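Local coordinates for protein amidohydrolase (Thermotoga maritima, PDB 3OOQ) that probably hydrolyses a cyclic amide bond as a member of the amidohydrolase family, possibly acting as an allantoinase, at residues Gln128-Lys133 with Val144-Gly149; Ala62-Gly67 with Cys305-Ile310; Ile221-His226 with Phe243-Val248. One frame throughout, in Å; residues are numbered along the deposited sequence.

Interaction 1: Gln128-Lys133 with Val144-Gly149; sequences QGSVIK and VKDPAG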
loop_
_atom_site.group_PDB
_atom_site.type_symbol
_atom_site.label_atom_id
_atom_site.label_comp_id
_atom_site.label_asym_id
_atom_site.label_seq_id
_atom_site.Cartn_x
_atom_site.Cartn_y
_atom_site.Cartn_z
ATOM N N GLN F 128 -7.935 -24.417 21.787
ATOM C CA GLN F 128 -8.567 -25.513 22.528
ATOM C C GLN F 128 -10.060 -25.599 22.319
ATOM O O GLN F 128 -10.750 -24.580 22.279
ATOM C CB GLN F 128 -8.272 -25.410 24.032
ATOM C CG GLN F 128 -6.796 -25.452 24.353
ATOM C CD GLN F 128 -6.482 -24.775 25.661
ATOM O OE1 GLN F 128 -7.042 -25.120 26.694
ATOM N NE2 GLN F 128 -5.589 -23.795 25.622
ATOM N N GLY F 129 -10.543 -26.835 22.194
ATOM C CA GLY F 129 -11.963 -27.141 22.182
ATOM C C GLY F 129 -12.464 -27.448 23.589
ATOM O O GLY F 129 -11.669 -27.790 24.463
ATOM N N SER F 130 -13.781 -27.291 23.789
ATOM C CA SER F 130 -14.470 -27.633 25.023
ATOM C C SER F 130 -15.790 -28.261 24.643
ATOM O O SER F 130 -16.390 -27.865 23.655
ATOM C CB SER F 130 -14.780 -26.363 25.837
ATOM O OG SER F 130 -13.613 -25.790 26.397
ATOM N N VAL F 131 -16.268 -29.221 25.432
ATOM C CA VAL F 131 -17.604 -29.766 25.228
ATOM C C VAL F 131 -18.558 -29.030 26.142
ATOM O O VAL F 131 -18.308 -28.885 27.337
ATOM C CB VAL F 131 -17.690 -31.282 25.532
ATOM C CG1 VAL F 131 -19.112 -31.788 25.237
ATOM C CG2 VAL F 131 -16.642 -32.056 24.738
ATOM N N ILE F 132 -19.656 -28.545 25.581
ATOM C CA ILE F 132 -20.632 -27.824 26.370
ATOM C C ILE F 132 -22.027 -28.355 26.084
ATOM O O ILE F 132 -22.258 -29.040 25.080
ATOM C CB ILE F 132 -20.564 -26.276 26.121
ATOM C CG1 ILE F 132 -20.850 -25.926 24.653
ATOM C CG2 ILE F 132 -19.196 -25.711 26.525
ATOM C CD1 ILE F 132 -22.217 -25.390 24.402
ATOM N N LYS F 133 -22.951 -28.029 26.978
ATOM C CA LYS F 133 -24.367 -28.315 26.771
ATOM C C LYS F 133 -25.102 -26.994 26.742
ATOM O O LYS F 133 -24.666 -26.049 27.384
ATOM C CB LYS F 133 -24.923 -29.124 27.931
ATOM C CG LYS F 133 -24.358 -30.499 28.079
ATOM C CD LYS F 133 -25.256 -31.280 29.026
ATOM C CE LYS F 133 -24.599 -32.555 29.450
ATOM N NZ LYS F 133 -25.575 -33.367 30.207
ATOM N N VAL F 144 -19.066 -29.174 30.047
ATOM C CA VAL F 144 -19.007 -30.607 30.341
ATOM C C VAL F 144 -17.553 -31.077 30.459
ATOM O O VAL F 144 -17.208 -31.851 31.356
ATOM C CB VAL F 144 -19.752 -31.438 29.265
ATOM C CG1 VAL F 144 -19.714 -32.921 29.587
ATOM C CG2 VAL F 144 -21.183 -30.975 29.140
ATOM N N LYS F 145 -16.699 -30.602 29.556
ATOM C CA LYS F 145 -15.313 -31.040 29.537
ATOM C C LYS F 145 -14.482 -29.946 28.916
ATOM O O LYS F 145 -14.672 -29.602 27.750
ATOM C CB LYS F 145 -15.152 -32.336 28.728
ATOM C CG LYS F 145 -13.741 -32.852 28.725
ATOM C CD LYS F 145 -13.616 -34.152 27.966
ATOM C CE LYS F 145 -12.172 -34.617 27.964
ATOM N NZ LYS F 145 -12.015 -35.850 27.158
ATOM N N ASP F 146 -13.569 -29.403 29.705
ATOM C CA ASP F 146 -12.723 -28.312 29.250
ATOM C C ASP F 146 -11.356 -28.441 29.891
ATOM O O ASP F 146 -11.270 -28.519 31.123
ATOM C CB ASP F 146 -13.339 -26.980 29.656
ATOM C CG ASP F 146 -12.432 -25.815 29.367
ATOM O OD1 ASP F 146 -12.118 -25.570 28.186
ATOM O OD2 ASP F 146 -12.032 -25.138 30.325
ATOM N N PRO F 147 -10.281 -28.473 29.075
ATOM C CA PRO F 147 -10.258 -28.532 27.599
ATOM C C PRO F 147 -10.597 -29.938 27.108
ATOM O O PRO F 147 -10.424 -30.900 27.855
ATOM C CB PRO F 147 -8.797 -28.218 27.266
ATOM C CG PRO F 147 -8.027 -28.713 28.468
ATOM C CD PRO F 147 -8.922 -28.392 29.648
ATOM N N ALA F 148 -11.066 -30.063 25.871
ATOM C CA ALA F 148 -11.441 -31.362 25.336
ATOM C C ALA F 148 -10.536 -31.832 24.189
ATOM O O ALA F 148 -10.563 -32.999 23.796
ATOM C CB ALA F 148 -12.898 -31.358 24.912
ATOM N N GLY F 149 -9.743 -30.920 23.647
ATOM C CA GLY F 149 -8.913 -31.207 22.483
ATOM C C GLY F 149 -8.109 -29.988 22.036
ATOM O O GLY F 149 -8.432 -28.860 22.409
#
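Val131 O is gripped by two backbone amides of the opposing strand, Val144 N at 2.8 Å and Lys145 N at 3.2 Å. Both donors approach from the same face of the carbonyl plane, each tilted out of it by a little over 20°. The bond returns from Val131 N to Lys145 O, and here the donor lies in the carbonyl plane. Two consecutive residues thus face a single one, which is a classic beta bulge in the antiparallel pairing of strands 125-133 and 143-153; the chain turns a corner over Val144-Pro147. Beyond the corner Ala148 N donates to Gly129 O at 2.7 Å, standing above the carbonyl plane, and Gly129 N donates to Gly149 O. The peptide before Pro147 is cis, a form that proline tolerates better than other residues, and the Pro147 ring lies alongside Gln128, both side chains pointing the same way, with Pro147 CB 3.6 Å from Gln128 OE1. Gln128 NE2 donates to Pro89 O. Branched, apolar Val131 suits the buried surface: its CG1, anti to the backbone N (chi1 -178°), faces Val144 CB at 4.1 Å, and its CG2 meets Ala148 CB at 3.8 Å. Val144 CG2 presses on Lys133 CG at 3.4 Å, tighter than usual for two carbons, and CE of the same lysine also lies near it. The extended chain of Lys133 thereby gives a long apolar flank to the valine while carrying its NZ to salt bridges with Asp358, Asp360 and Asp381. At the corner, Asp146 OD2 forms a salt bridge with Lys92.

Interaction 2: Ala62-Gly67 with Cys305-Ile310; sequences AHSHIG and CDHPVI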
loop_
_atom_site.group_PDB
_atom_site.type_symbol
_atom_site.label_atom_id
_atom_site.label_comp_id
_atom_site.label_asym_id
_atom_site.label_seq_id
_atom_site.Cartn_x
_atom_site.Cartn_y
_atom_site.Cartn_z
ATOM N N ALA F 62 -19.828 -33.466 17.422
ATOM C CA ALA F 62 -18.443 -33.537 17.866
ATOM C C ALA F 62 -17.512 -32.400 17.365
ATOM O O ALA F 62 -16.373 -32.327 17.783
ATOM C CB ALA F 62 -17.863 -34.888 17.521
ATOM N N HIS F 63 -18.001 -31.499 16.512
ATOM C CA HIS F 63 -17.140 -30.427 15.971
ATOM C C HIS F 63 -17.994 -29.264 15.495
ATOM O O HIS F 63 -18.662 -29.360 14.467
ATOM C CB HIS F 63 -16.267 -30.956 14.823
ATOM C CG HIS F 63 -15.230 -29.984 14.341
ATOM N ND1 HIS F 63 -15.551 -28.828 13.654
ATOM C CD2 HIS F 63 -13.879 -29.988 14.459
ATOM C CE1 HIS F 63 -14.444 -28.176 13.349
ATOM N NE2 HIS F 63 -13.417 -28.852 13.830
ATOM N N SER F 64 -17.957 -28.159 16.236
ATOM C CA SER F 64 -18.878 -27.060 15.960
ATOM C C SER F 64 -18.279 -25.689 16.222
ATOM O O SER F 64 -17.411 -25.527 17.087
ATOM C CB SER F 64 -20.132 -27.211 16.833
ATOM O OG SER F 64 -21.194 -26.448 16.305
ATOM N N HIS F 65 -18.801 -24.692 15.520
ATOM C CA HIS F 65 -18.461 -23.313 15.833
ATOM C C HIS F 65 -19.667 -22.497 16.305
ATOM O O HIS F 65 -19.595 -21.285 16.386
ATOM C CB HIS F 65 -17.728 -22.658 14.659
ATOM C CG HIS F 65 -16.674 -23.536 14.054
ATOM N ND1 HIS F 65 -15.514 -23.872 14.721
ATOM C CD2 HIS F 65 -16.624 -24.183 12.864
ATOM C CE1 HIS F 65 -14.780 -24.663 13.958
ATOM N NE2 HIS F 65 -15.429 -24.870 12.825
ATOM N N ILE F 66 -20.760 -23.172 16.670
ATOM C CA ILE F 66 -21.923 -22.481 17.237
ATOM C C ILE F 66 -21.491 -21.636 18.432
ATOM O O ILE F 66 -20.596 -22.020 19.188
ATOM C CB ILE F 66 -23.080 -23.453 17.599
ATOM C CG1 ILE F 66 -24.383 -22.667 17.836
ATOM C CG2 ILE F 66 -22.707 -24.346 18.828
ATOM C CD1 ILE F 66 -25.660 -23.464 17.590
ATOM N N GLY F 67 -22.099 -20.469 18.584
ATOM C CA GLY F 67 -21.726 -19.560 19.656
ATOM C C GLY F 67 -20.464 -18.759 19.369
ATOM O O GLY F 67 -20.300 -17.661 19.909
ATOM N N CYS F 305 -22.141 -31.039 11.522
ATOM C CA CYS F 305 -22.630 -30.013 10.610
ATOM C C CYS F 305 -21.522 -29.030 10.249
ATOM O O CYS F 305 -21.654 -28.268 9.280
ATOM C CB CYS F 305 -23.782 -29.244 11.267
ATOM S SG CYS F 305 -25.304 -30.204 11.337
ATOM N N ASP F 306 -20.441 -29.046 11.031
ATOM C CA ASP F 306 -19.425 -27.974 11.003
ATOM C C ASP F 306 -20.099 -26.598 11.066
ATOM O O ASP F 306 -19.691 -25.651 10.369
ATOM C CB ASP F 306 -18.559 -28.069 9.747
ATOM C CG ASP F 306 -17.258 -27.272 9.858
ATOM O OD1 ASP F 306 -16.847 -26.909 10.977
ATOM O OD2 ASP F 306 -16.642 -27.028 8.809
ATOM N N HIS F 307 -21.122 -26.483 11.906
ATOM C CA HIS F 307 -21.886 -25.233 12.015
ATOM C C HIS F 307 -20.916 -24.051 12.131
ATOM O O HIS F 307 -20.031 -24.099 12.976
ATOM C CB HIS F 307 -22.819 -25.307 13.228
ATOM C CG HIS F 307 -23.618 -24.063 13.458
ATOM N ND1 HIS F 307 -24.961 -23.978 13.156
ATOM C CD2 HIS F 307 -23.269 -22.866 13.983
ATOM C CE1 HIS F 307 -25.406 -22.777 13.488
ATOM N NE2 HIS F 307 -24.400 -22.084 13.994
ATOM N N PRO F 308 -21.096 -22.968 11.324
ATOM C CA PRO F 308 -22.215 -22.570 10.458
ATOM C C PRO F 308 -22.277 -23.080 9.006
ATOM O O PRO F 308 -23.198 -22.705 8.282
ATOM C CB PRO F 308 -22.107 -21.042 10.455
ATOM C CG PRO F 308 -20.623 -20.804 10.501
ATOM C CD PRO F 308 -20.150 -21.844 11.505
ATOM N N VAL F 309 -21.350 -23.933 8.588
ATOM C CA VAL F 309 -21.355 -24.423 7.206
ATOM C C VAL F 309 -22.718 -25.052 6.880
ATOM O O VAL F 309 -23.301 -24.761 5.826
ATOM C CB VAL F 309 -20.180 -25.385 6.916
ATOM C CG1 VAL F 309 -20.328 -25.999 5.534
ATOM C CG2 VAL F 309 -18.823 -24.637 7.042
ATOM N N ILE F 310 -23.205 -25.886 7.801
ATOM C CA ILE F 310 -24.594 -26.351 7.827
ATOM C C ILE F 310 -25.159 -25.976 9.186
ATOM O O ILE F 310 -24.534 -26.247 10.212
ATOM C CB ILE F 310 -24.715 -27.891 7.632
ATOM C CG1 ILE F 310 -24.049 -28.321 6.310
ATOM C CG2 ILE F 310 -26.182 -28.360 7.700
ATOM C CD1 ILE F 310 -23.672 -29.799 6.292
HETATM O O HOH W 1 -21.307 -28.551 14.183
#
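Ile66 lays its CD1 over one face of the His307 ring, 4.2 Å from the centroid and displaced toward the rim, a CH-pi contact. With CG1 anti to the backbone N (chi1 -165°), the isoleucine sets that atom 3.9 Å from His307 NE2. Pro308 CB takes the opposite face, so a flat ring fits between two apolar groups; Phe277 of the second subunit also meets this ring, and His307 ND1 accepts from Leu312 N. An alanine in place of His307 would probably leave Ile66 CD1 without its ring and Leu312 N without this acceptor. The backbones are joined by His65 N to His307 O, 2.9 Å, and by a water that binds His63 O, Ser64 OG and His307 N. Asp306 OD1 stands 3.1 Å from His65 NE2 and near the edge of the His63 ring, its carboxylate turned 61° and 68° from the two rings. His65 ND1 is tied to Val118 O, and His63 NE2 to Lys151. His63 and His65 form an HxH pair; in amidohydrolase relatives such histidines and an aspartate after the last barrel strand bind metal, and the clustering here is consistent with that. Ile66 and His307 both pack on Ala103 of helix 103-108, and Ser64 and Ile66 on Val115 of strand 112-117.

Interaction 3: Ile221-His226 with Phe243-Val248; sequences IPARMH and FGFNLV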
loop_
_atom_site.group_PDB
_atom_site.type_symbol
_atom_site.label_atom_id
_atom_site.label_comp_id
_atom_site.label_asym_id
_atom_site.label_seq_id
_atom_site.Cartn_x
_atom_site.Cartn_y
_atom_site.Cartn_z
ATOM N N ILE F 221 -5.393 -34.938 26.530
ATOM C CA ILE F 221 -6.424 -34.596 25.548
ATOM C C ILE F 221 -5.925 -34.942 24.156
ATOM O O ILE F 221 -4.713 -34.949 23.931
ATOM C CB ILE F 221 -6.821 -33.077 25.588
ATOM C CG1 ILE F 221 -5.591 -32.170 25.466
ATOM C CG2 ILE F 221 -7.675 -32.774 26.845
ATOM C CD1 ILE F 221 -5.887 -30.625 25.298
ATOM N N PRO F 222 -6.851 -35.234 23.225
ATOM C CA PRO F 222 -6.429 -35.524 21.863
ATOM C C PRO F 222 -6.137 -34.268 21.025
ATOM O O PRO F 222 -6.666 -33.189 21.304
ATOM C CB PRO F 222 -7.649 -36.226 21.261
ATOM C CG PRO F 222 -8.823 -35.655 22.030
ATOM C CD PRO F 222 -8.304 -35.438 23.420
ATOM N N ALA F 223 -5.318 -34.456 19.989
ATOM C CA ALA F 223 -5.263 -33.549 18.862
ATOM C C ALA F 223 -6.530 -33.741 18.024
ATOM O O ALA F 223 -6.956 -34.876 17.754
ATOM C CB ALA F 223 -4.029 -33.826 18.011
ATOM N N ARG F 224 -7.110 -32.625 17.607
ATOM C CA ARG F 224 -8.236 -32.652 16.709
ATOM C C ARG F 224 -7.745 -32.069 15.392
ATOM O O ARG F 224 -7.558 -30.855 15.281
ATOM C CB ARG F 224 -9.408 -31.868 17.319
ATOM C CG ARG F 224 -9.911 -32.400 18.694
ATOM C CD ARG F 224 -10.468 -33.837 18.617
ATOM N NE ARG F 224 -11.589 -33.885 17.668
ATOM C CZ ARG F 224 -12.877 -33.786 17.990
ATOM N NH1 ARG F 224 -13.251 -33.686 19.261
ATOM N NH2 ARG F 224 -13.802 -33.779 17.037
HETATM N N MSE F 225 -7.538 -32.936 14.397
HETATM C CA MSE F 225 -6.741 -32.596 13.215
HETATM C C MSE F 225 -7.545 -32.490 11.932
HETATM O O MSE F 225 -7.966 -33.502 11.367
HETATM C CB MSE F 225 -5.581 -33.586 13.055
HETATM C CG MSE F 225 -4.633 -33.498 14.226
HETATM SE SE MSE F 225 -3.227 -34.830 14.216
HETATM C CE MSE F 225 -1.736 -33.629 13.899
ATOM N N HIS F 226 -7.745 -31.245 11.497
ATOM C CA HIS F 226 -8.538 -30.890 10.315
ATOM C C HIS F 226 -7.755 -31.304 9.067
ATOM O O HIS F 226 -6.644 -30.807 8.853
ATOM C CB HIS F 226 -8.802 -29.355 10.340
ATOM C CG HIS F 226 -9.303 -28.766 9.051
ATOM N ND1 HIS F 226 -8.504 -28.592 7.929
ATOM C CD2 HIS F 226 -10.517 -28.263 8.723
ATOM C CE1 HIS F 226 -9.213 -28.024 6.965
ATOM N NE2 HIS F 226 -10.444 -27.824 7.419
ATOM N N PHE F 243 5.301 -37.964 17.584
ATOM C CA PHE F 243 5.359 -37.363 18.895
ATOM C C PHE F 243 4.593 -38.149 19.946
ATOM O O PHE F 243 4.610 -37.772 21.100
ATOM C CB PHE F 243 4.874 -35.908 18.831
ATOM C CG PHE F 243 5.817 -34.992 18.086
ATOM C CD1 PHE F 243 6.970 -34.514 18.705
ATOM C CD2 PHE F 243 5.564 -34.634 16.758
ATOM C CE1 PHE F 243 7.854 -33.693 18.023
ATOM C CE2 PHE F 243 6.450 -33.796 16.059
ATOM C CZ PHE F 243 7.594 -33.331 16.694
ATOM N N GLY F 244 3.943 -39.235 19.533
ATOM C CA GLY F 244 3.172 -40.103 20.423
ATOM C C GLY F 244 1.964 -39.451 21.074
ATOM O O GLY F 244 1.788 -39.553 22.280
ATOM N N PHE F 245 1.133 -38.763 20.297
ATOM C CA PHE F 245 -0.129 -38.261 20.848
ATOM C C PHE F 245 -1.379 -38.881 20.207
ATOM O O PHE F 245 -1.307 -39.479 19.127
ATOM C CB PHE F 245 -0.178 -36.719 20.896
ATOM C CG PHE F 245 0.025 -36.022 19.557
ATOM C CD1 PHE F 245 -1.028 -35.875 18.656
ATOM C CD2 PHE F 245 1.246 -35.436 19.241
ATOM C CE1 PHE F 245 -0.861 -35.182 17.471
ATOM C CE2 PHE F 245 1.416 -34.738 18.042
ATOM C CZ PHE F 245 0.364 -34.614 17.164
ATOM N N ASN F 246 -2.513 -38.758 20.896
ATOM C CA ASN F 246 -3.801 -39.208 20.370
ATOM C C ASN F 246 -4.388 -38.221 19.396
ATOM O O ASN F 246 -4.266 -37.017 19.591
ATOM C CB ASN F 246 -4.805 -39.434 21.502
ATOM C CG ASN F 246 -4.381 -40.557 22.428
ATOM O OD1 ASN F 246 -3.852 -41.534 21.972
ATOM N ND2 ASN F 246 -4.597 -40.396 23.729
ATOM N N LEU F 247 -5.054 -38.736 18.367
ATOM C CA LEU F 247 -5.682 -37.865 17.386
ATOM C C LEU F 247 -7.074 -38.279 17.002
ATOM O O LEU F 247 -7.454 -39.448 17.097
ATOM C CB LEU F 247 -4.813 -37.714 16.113
ATOM C CG LEU F 247 -4.883 -38.740 14.966
ATOM C CD1 LEU F 247 -4.548 -38.126 13.634
ATOM C CD2 LEU F 247 -3.930 -39.887 15.229
ATOM N N VAL F 248 -7.815 -37.286 16.541
ATOM C CA VAL F 248 -9.058 -37.460 15.830
ATOM C C VAL F 248 -8.871 -36.707 14.512
ATOM O O VAL F 248 -8.287 -35.629 14.481
ATOM C CB VAL F 248 -10.247 -36.842 16.641
ATOM C CG1 VAL F 248 -11.544 -36.932 15.883
ATOM C CG2 VAL F 248 -10.393 -37.522 18.035
HETATM O O HOH W 2 -2.963 -36.854 23.000
#
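Ala223 and Arg224 pair in parallel with Leu247 and Val248, bonded from Ala223 N to Asn246 O, from Val248 N to Ala223 O and from Met225 N to Val248 O, the last two nearly along the C=O axis. A water bridges Ile221 O and Asn246 N just before the pairing. On one face small Ala223 offers only a methyl, which lets the Phe245 ring bring CE1 to 3.5 Å from Ala223 CB. Met225, present as selenomethionine, makes a Met-aromatic contact, its SE at the edge of that ring and 5.4 Å from the Phe245 centroid; its CE packs 4.0 Å from Phe245 CE1. The same SE touches Leu247 CD1 at 3.6 Å, the two side chains crossing at about a right angle. On the other face Arg224 bends at chi2 and chi3 and lies alongside Val248, NE 3.4 Å from Val248 CB, while NE also forms a salt bridge with Glu250. Helix 230-243, closed by a Schellman motif at Gly244, makes the crossover of this beta-alpha-beta unit and packs on Phe245, Leu247 and Met225; helix 208-217 also meets Phe245, and strand 143-153 adjoins strand 223-227.

In the fold
From the N terminus the chain first passes Ala62-Gly67, at the end of strand 54-64, whose partner is Cys305-Ile310, with 237 residues between them. Interaction 2 therefore closes a very long loop, and the other two contacts are nested within it. Interaction 1 closes a short loop containing helix 139-142; interaction 3 follows in series, closing the loop around helix 230-243. Strands 143-153 and 223-227 are sheet neighbours, and interactions 1 and 3 touch directly, Ala148 O packing on Pro222 CD. Interactions 2 and 3 meet through a probable hydrogen bond from Arg224 NH2 to Ala62 O. All three reach the same sheet, consistent with the TIM-barrel clan of this family, interaction 2 joining early and late parts of the barrel.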